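Local coordinates for protein Polyphosphate:AMP phosphotransferase (Pseudomonas aeruginosa PAO1, PDB 3CZP) that transfers a phosphate from inorganic polyphosphate to AMP to make ADP, using magnesium, and acts less efficiently on GMP, at residues A281-Q284 with A285-A288; R479-V482 with L483-N487; G454-V457 with D458-T462. All blocks are in the same frame, centred on the assembly; numbering follows the deposited sequence. Where two conformers were deposited one is given.

Contact 1: residues A281-Q284 with A285-A288; sequences AAEQ and ARLA
Ala285 meets Ala281 one turn back through the backbone, its N giving a hydrogen bond to Ala281 O (3.2 Å). The small methyl suits an exposed flank of the helix. Arg286 follows, bonded through its N to Ala282 O, and its side chain carries the contact. With CG anti to the backbone N (chi1 -172°) and the chain extended as far as NE, it runs alongside Glu283, whose own chain folds at chi2 (-66°). Arg286 NH1 alone makes the link, donating to the syn lone pair of Glu283 OE1 (3.0 Å) in an i to i+3 salt bridge; the bond is bent, the oxygen lies somewhat out of the guanidinium plane, and the two flat groups stand 82° apart. Leu287 N reaches Glu283 O (2.9 Å), and Ala288 N reaches Gln284 O (2.9 Å). The helix is amphipathic, with Ala281, Ala282 and Ala285 outward and Leu287 inward. Both charged ends have further partners on helix 475-496: Glu283 OE1 accepts from Asn487, and Arg286 pairs with Asp488 and Glu491. Leu287 packs on Asn487 and Ile490 of that helix and on Ala323 and Leu324, while Gln284 NE2 bonds to Arg319 O of helix 313-321.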
loop_
_atom_site.group_PDB
_atom_site.type_symbol
_atom_site.label_atom_id
_atom_site.label_comp_id
_atom_site.label_asym_id
_atom_site.label_seq_id
_atom_site.Cartn_x
_atom_site.Cartn_y
_atom_site.Cartn_z
ATOM N N ALA A 281 12.403 -31.415 -16.819
ATOM C CA ALA A 281 11.688 -32.209 -15.801
ATOM C C ALA A 281 12.493 -32.381 -14.497
ATOM O O ALA A 281 11.950 -32.262 -13.401
ATOM C CB ALA A 281 11.303 -33.604 -16.389
ATOM N N ALA A 282 13.779 -32.687 -14.627
ATOM C CA ALA A 282 14.637 -32.859 -13.449
ATOM C C ALA A 282 14.732 -31.551 -12.662
ATOM O O ALA A 282 14.588 -31.530 -11.431
ATOM C CB ALA A 282 16.046 -33.357 -13.854
ATOM N N GLU A 283 14.958 -30.454 -13.367
ATOM C CA GLU A 283 15.163 -29.165 -12.666
ATOM C C GLU A 283 13.889 -28.572 -12.026
ATOM O O GLU A 283 13.956 -27.970 -10.931
ATOM C CB GLU A 283 15.878 -28.149 -13.599
ATOM C CG GLU A 283 17.316 -28.679 -14.014
ATOM C CD GLU A 283 18.301 -28.774 -12.857
ATOM O OE1 GLU A 283 18.201 -27.950 -11.942
ATOM O OE2 GLU A 283 19.178 -29.654 -12.841
ATOM N N GLN A 284 12.748 -28.763 -12.688
ATOM C CA GLN A 284 11.449 -28.407 -12.127
ATOM C C GLN A 284 11.160 -29.190 -10.821
ATOM O O GLN A 284 10.759 -28.574 -9.814
ATOM C CB GLN A 284 10.360 -28.596 -13.171
ATOM C CG GLN A 284 10.445 -27.567 -14.312
ATOM C CD GLN A 284 9.425 -27.811 -15.397
ATOM O OE1 GLN A 284 9.062 -28.959 -15.672
ATOM N NE2 GLN A 284 8.936 -26.722 -16.018
ATOM N N ALA A 285 11.419 -30.502 -10.812
ATOM C CA ALA A 285 11.290 -31.337 -9.585
ATOM C C ALA A 285 12.236 -30.883 -8.471
ATOM O O ALA A 285 11.884 -30.900 -7.263
ATOM C CB ALA A 285 11.541 -32.830 -9.930
ATOM N N ARG A 286 13.451 -30.493 -8.872
ATOM C CA ARG A 286 14.490 -30.076 -7.924
ATOM C C ARG A 286 14.035 -28.773 -7.289
ATOM O O ARG A 286 14.080 -28.635 -6.075
ATOM C CB ARG A 286 15.828 -29.888 -8.653
ATOM C CG ARG A 286 17.024 -29.633 -7.757
ATOM C CD ARG A 286 18.255 -29.518 -8.600
ATOM N NE ARG A 286 19.363 -28.850 -7.920
ATOM C CZ ARG A 286 20.329 -28.192 -8.554
ATOM N NH1 ARG A 286 20.316 -28.066 -9.878
ATOM N NH2 ARG A 286 21.303 -27.620 -7.870
ATOM N N LEU A 287 13.543 -27.843 -8.107
ATOM C CA LEU A 287 13.014 -26.567 -7.580
ATOM C C LEU A 287 11.833 -26.804 -6.652
ATOM O O LEU A 287 11.808 -26.245 -5.580
ATOM C CB LEU A 287 12.599 -25.581 -8.681
ATOM C CG LEU A 287 11.960 -24.256 -8.163
ATOM C CD1 LEU A 287 12.960 -23.483 -7.324
ATOM C CD2 LEU A 287 11.468 -23.403 -9.276
ATOM N N ALA A 288 10.871 -27.636 -7.043
ATOM C CA ALA A 288 9.719 -27.890 -6.195
ATOM C C ALA A 288 10.189 -28.421 -4.827
ATOM O O ALA A 288 9.656 -28.060 -3.769
ATOM C CB ALA A 288 8.810 -28.884 -6.863
#

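Contact 2: residues R479-V482 with L483-N487; sequences RVKV and LRTIN
Over one face of the Arg484 guanidinium lies the methyl CG1 of Val480, 3.4 Å from Arg484 NH1 and 3.7 Å from Arg484 CZ. Lys481 CA approaches the same group obliquely. The arginine chain leaves with CG anti to the backbone N and then bends at chi3 (-77°), which turns the flat group back over the valine one turn earlier; a branched aliphatic residue gives that face an apolar cover and leaves NH1 able to bond Gln279 of helix 273-292. On another side of the helix Lys481 O takes two hydrogen bonds from one residue, from Thr485 N (2.9 Å) and from Thr485 OG1 (2.8 Å), which arrive from opposite faces of the carbonyl plane. Thr485 OG1 sits anti to its own carbonyl carbon (chi1 -57°), a position from which a helical threonine can reach back one turn. Beside it, Ile486 N bonds to Val482 O (3.1 Å), and Ile486 CD1 lies 4.2 Å from Val482 CG1. The chemistry thus divides the helix: Val482, Thr485 and Ile486 meet Phe409 of strand 404-412, the first and last also meeting helix 313-321, and the threonine hydroxyl is satisfied by the helix backbone at Lys481 O. Val480 turns instead to helix 273-292, while Lys481 carries its charge to a salt bridge with Glu471.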
loop_
_atom_site.group_PDB
_atom_site.type_symbol
_atom_site.label_atom_id
_atom_site.label_comp_id
_atom_site.label_asym_id
_atom_site.label_seq_id
_atom_site.Cartn_x
_atom_site.Cartn_y
_atom_site.Cartn_z
ATOM N N ARG A 479 16.014 -21.949 -20.928
ATOM C CA ARG A 479 15.088 -22.356 -19.867
ATOM C C ARG A 479 15.718 -23.214 -18.766
ATOM O O ARG A 479 15.498 -22.977 -17.565
ATOM C CB ARG A 479 13.857 -23.049 -20.432
ATOM C CG ARG A 479 12.909 -22.130 -21.227
ATOM C CD ARG A 479 12.047 -22.981 -22.136
ATOM N NE ARG A 479 11.199 -22.146 -22.989
ATOM C CZ ARG A 479 10.437 -22.632 -23.979
ATOM N NH1 ARG A 479 10.389 -23.937 -24.206
ATOM N NH2 ARG A 479 9.696 -21.818 -24.727
ATOM N N VAL A 480 16.485 -24.216 -19.169
ATOM C CA VAL A 480 17.097 -25.143 -18.217
ATOM C C VAL A 480 18.153 -24.434 -17.389
ATOM O O VAL A 480 18.237 -24.622 -16.198
ATOM C CB VAL A 480 17.677 -26.399 -18.952
ATOM C CG1 VAL A 480 18.409 -27.282 -17.975
ATOM C CG2 VAL A 480 16.514 -27.138 -19.679
ATOM N N LYS A 481 18.943 -23.584 -18.019
ATOM C CA LYS A 481 19.948 -22.791 -17.313
ATOM C C LYS A 481 19.330 -21.865 -16.221
ATOM O O LYS A 481 19.839 -21.772 -15.099
ATOM C CB LYS A 481 20.768 -21.997 -18.328
ATOM C CG LYS A 481 21.787 -21.094 -17.724
ATOM C CD LYS A 481 22.778 -20.579 -18.729
ATOM C CE LYS A 481 23.972 -19.866 -18.033
ATOM N NZ LYS A 481 25.179 -19.775 -18.907
ATOM N N VAL A 482 18.189 -21.260 -16.531
ATOM C CA VAL A 482 17.480 -20.402 -15.577
ATOM C C VAL A 482 17.068 -21.226 -14.361
ATOM O O VAL A 482 17.352 -20.862 -13.209
ATOM C CB VAL A 482 16.223 -19.712 -16.248
ATOM C CG1 VAL A 482 15.284 -19.193 -15.197
ATOM C CG2 VAL A 482 16.653 -18.558 -17.205
ATOM N N LEU A 483 16.422 -22.357 -14.625
ATOM C CA LEU A 483 15.978 -23.224 -13.544
ATOM C C LEU A 483 17.202 -23.725 -12.757
ATOM O O LEU A 483 17.238 -23.610 -11.539
ATOM C CB LEU A 483 15.159 -24.400 -14.074
ATOM C CG LEU A 483 13.642 -24.202 -14.242
ATOM C CD1 LEU A 483 13.166 -25.100 -15.356
ATOM C CD2 LEU A 483 12.886 -24.504 -12.959
ATOM N N ARG A 484 18.221 -24.218 -13.451
ATOM C CA ARG A 484 19.388 -24.773 -12.742
ATOM C C ARG A 484 20.069 -23.746 -11.822
ATOM O O ARG A 484 20.505 -24.085 -10.733
ATOM C CB ARG A 484 20.394 -25.282 -13.705
ATOM C CG ARG A 484 21.475 -26.140 -13.083
ATOM C CD ARG A 484 22.394 -26.660 -14.164
ATOM N NE ARG A 484 21.857 -27.773 -14.936
ATOM C CZ ARG A 484 21.633 -27.777 -16.261
ATOM N NH1 ARG A 484 21.192 -28.881 -16.843
ATOM N NH2 ARG A 484 21.793 -26.673 -17.000
ATOM N N THR A 485 20.157 -22.503 -12.288
ATOM C CA THR A 485 20.743 -21.426 -11.515
ATOM C C THR A 485 19.966 -21.114 -10.247
ATOM O O THR A 485 20.554 -20.935 -9.153
ATOM C CB THR A 485 20.856 -20.130 -12.318
ATOM O OG1 THR A 485 21.612 -20.347 -13.516
ATOM C CG2 THR A 485 21.542 -19.035 -11.456
ATOM N N ILE A 486 18.665 -20.967 -10.387
ATOM C CA ILE A 486 17.810 -20.802 -9.231
ATOM C C ILE A 486 18.094 -21.901 -8.210
ATOM O O ILE A 486 18.392 -21.609 -7.072
ATOM C CB ILE A 486 16.319 -20.740 -9.617
ATOM C CG1 ILE A 486 16.043 -19.431 -10.387
ATOM C CG2 ILE A 486 15.399 -20.765 -8.403
ATOM C CD1 ILE A 486 14.684 -19.441 -11.011
ATOM N N ASN A 487 18.025 -23.154 -8.648
ATOM C CA ASN A 487 18.258 -24.306 -7.812
ATOM C C ASN A 487 19.648 -24.316 -7.189
ATOM O O ASN A 487 19.777 -24.610 -5.999
ATOM C CB ASN A 487 18.079 -25.610 -8.634
ATOM C CG ASN A 487 16.609 -25.860 -9.081
ATOM O OD1 ASN A 487 15.673 -25.330 -8.488
ATOM N ND2 ASN A 487 16.423 -26.697 -10.114
#

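Contact 3: residues G454-V457 with D458-T462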
loop_
_atom_site.group_PDB
_atom_site.type_symbol
_atom_site.label_atom_id
_atom_site.label_comp_id
_atom_site.label_asym_id
_atom_site.label_seq_id
_atom_site.Cartn_x
_atom_site.Cartn_y
_atom_site.Cartn_z
ATOM N N GLY A 454 27.109 -4.320 -20.165
ATOM C CA GLY A 454 28.481 -4.467 -19.723
ATOM C C GLY A 454 28.817 -3.740 -18.443
ATOM O O GLY A 454 29.432 -4.306 -17.543
ATOM N N ASP A 455 28.436 -2.469 -18.362
ATOM C CA ASP A 455 28.666 -1.674 -17.170
ATOM C C ASP A 455 27.910 -2.177 -15.991
ATOM O O ASP A 455 28.450 -2.212 -14.880
ATOM C CB ASP A 455 28.281 -0.218 -17.398
ATOM C CG ASP A 455 29.173 0.451 -18.376
ATOM O OD1 ASP A 455 30.276 -0.086 -18.650
ATOM O OD2 ASP A 455 28.802 1.533 -18.856
HETATM N N MSE A 456 26.652 -2.540 -16.228
HETATM C CA MSE A 456 25.795 -3.086 -15.201
HETATM C C MSE A 456 26.438 -4.301 -14.557
HETATM O O MSE A 456 26.603 -4.361 -13.361
HETATM C CB MSE A 456 24.439 -3.484 -15.811
HETATM C CG MSE A 456 23.515 -4.275 -14.900
HETATM SE SE MSE A 456 21.828 -4.545 -15.848
HETATM C CE MSE A 456 22.369 -6.081 -16.866
ATOM N N VAL A 457 26.807 -5.269 -15.379
ATOM C CA VAL A 457 27.459 -6.493 -14.911
ATOM C C VAL A 457 28.794 -6.215 -14.181
ATOM O O VAL A 457 29.020 -6.689 -13.052
ATOM C CB VAL A 457 27.618 -7.504 -16.097
ATOM C CG1 VAL A 457 28.403 -8.776 -15.656
ATOM C CG2 VAL A 457 26.227 -7.857 -16.646
ATOM N N ASP A 458 29.663 -5.408 -14.771
ATOM C CA ASP A 458 30.849 -4.976 -14.061
ATOM C C ASP A 458 30.599 -4.354 -12.681
ATOM O O ASP A 458 31.305 -4.659 -11.716
ATOM C CB ASP A 458 31.591 -3.939 -14.888
ATOM C CG ASP A 458 32.818 -3.425 -14.189
ATOM O OD1 ASP A 458 33.760 -4.236 -13.980
ATOM O OD2 ASP A 458 32.852 -2.214 -13.854
ATOM N N ARG A 459 29.608 -3.465 -12.575
ATOM C CA ARG A 459 29.451 -2.666 -11.367
ATOM C C ARG A 459 28.523 -3.329 -10.326
ATOM O O ARG A 459 28.555 -2.979 -9.147
ATOM C CB ARG A 459 28.933 -1.269 -11.731
ATOM C CG ARG A 459 29.582 -0.620 -12.967
ATOM C CD ARG A 459 30.459 0.583 -12.689
ATOM N NE ARG A 459 30.092 1.680 -13.594
ATOM C CZ ARG A 459 30.601 1.911 -14.802
ATOM N NH1 ARG A 459 31.570 1.148 -15.307
ATOM N NH2 ARG A 459 30.132 2.934 -15.510
ATOM N N THR A 460 27.673 -4.270 -10.751
ATOM C CA THR A 460 26.658 -4.865 -9.832
ATOM C C THR A 460 26.660 -6.395 -9.830
ATOM O O THR A 460 25.808 -7.013 -9.223
ATOM C CB THR A 460 25.173 -4.371 -10.139
ATOM O OG1 THR A 460 24.787 -4.785 -11.466
ATOM C CG2 THR A 460 25.015 -2.817 -10.059
ATOM N N SER A 461 27.598 -7.021 -10.512
ATOM C CA SER A 461 27.735 -8.486 -10.343
ATOM C C SER A 461 28.658 -8.734 -9.176
ATOM O O SER A 461 29.858 -8.697 -9.334
ATOM C CB SER A 461 28.273 -9.161 -11.573
ATOM O OG SER A 461 28.123 -10.555 -11.396
ATOM N N THR A 462 28.078 -8.904 -7.987
ATOM C CA THR A 462 28.816 -8.902 -6.742
ATOM C C THR A 462 28.893 -10.334 -6.237
ATOM O O THR A 462 28.196 -11.174 -6.746
ATOM C CB THR A 462 28.121 -8.013 -5.674
ATOM O OG1 THR A 462 26.778 -8.457 -5.443
ATOM C CG2 THR A 462 28.083 -6.563 -6.097
#
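Met456, present as selenomethionine, offers its carbonyl to Thr460 twice: Met456 O accepts from Thr460 OG1 (2.7 Å) and from Thr460 N (2.8 Å). The hydroxyl comes from above the carbonyl plane, 49° out of it, whereas the amide lies nearly in line with the C=O bond. Thr460 OG1 is wedged between its backbone N and carbonyl carbon (chi1 62°); threonine suits this helix end because its hydroxyl can bond back one turn and also meet Trp467 NE1. One residue on, Ser461 N closes on Val457 O (2.9 Å), with Ser461 CB 4.1 Å from Val457 CG1. This is the C-terminal end of helix 446-460: Ser461 is the first residue to leave helical backbone angles, and the chain then heads for strand 467-471, an outermost strand of the parallel sheet in the second PPK2 domain, a P-loop kinase-like fold. Serine's short hydroxyl reaches Trp467 N, joining the helix end to that strand. Farther out, Arg459 has two conformers, so its contacts are less certain. In one, its guanidinium stacks against the Asp455 carboxylate, their planes 25° apart, in a long ion pair where no N-H points at the oxygen; Asp458 OD2 lies at the guanidinium edge in another long pairing, and Tyr389 makes a cation-pi contact. Asp455 is positioned chiefly by Arg375, through a salt bridge, and by Asn258.

Overall arrangement
All three contacts belong to the second PPK2 domain and follow in series along the chain; none nests in or crosses another, and each closes just a helical turn. Contact 1 comes first, on helix 273-292, before the first strand of the sheet. Contact 3 follows much later, at the end of helix 446-460, where the chain turns toward strand 467-471. Contact 2 lies beyond that strand, on helix 475-496. Although far apart in sequence, contacts 1 and 2 touch, with centres about 9 Å apart, joining helix 273-292 to helix 475-496. Contact 3 stands apart, its nearest atoms about 11 Å from contact 2 and about 18 Å from contact 1.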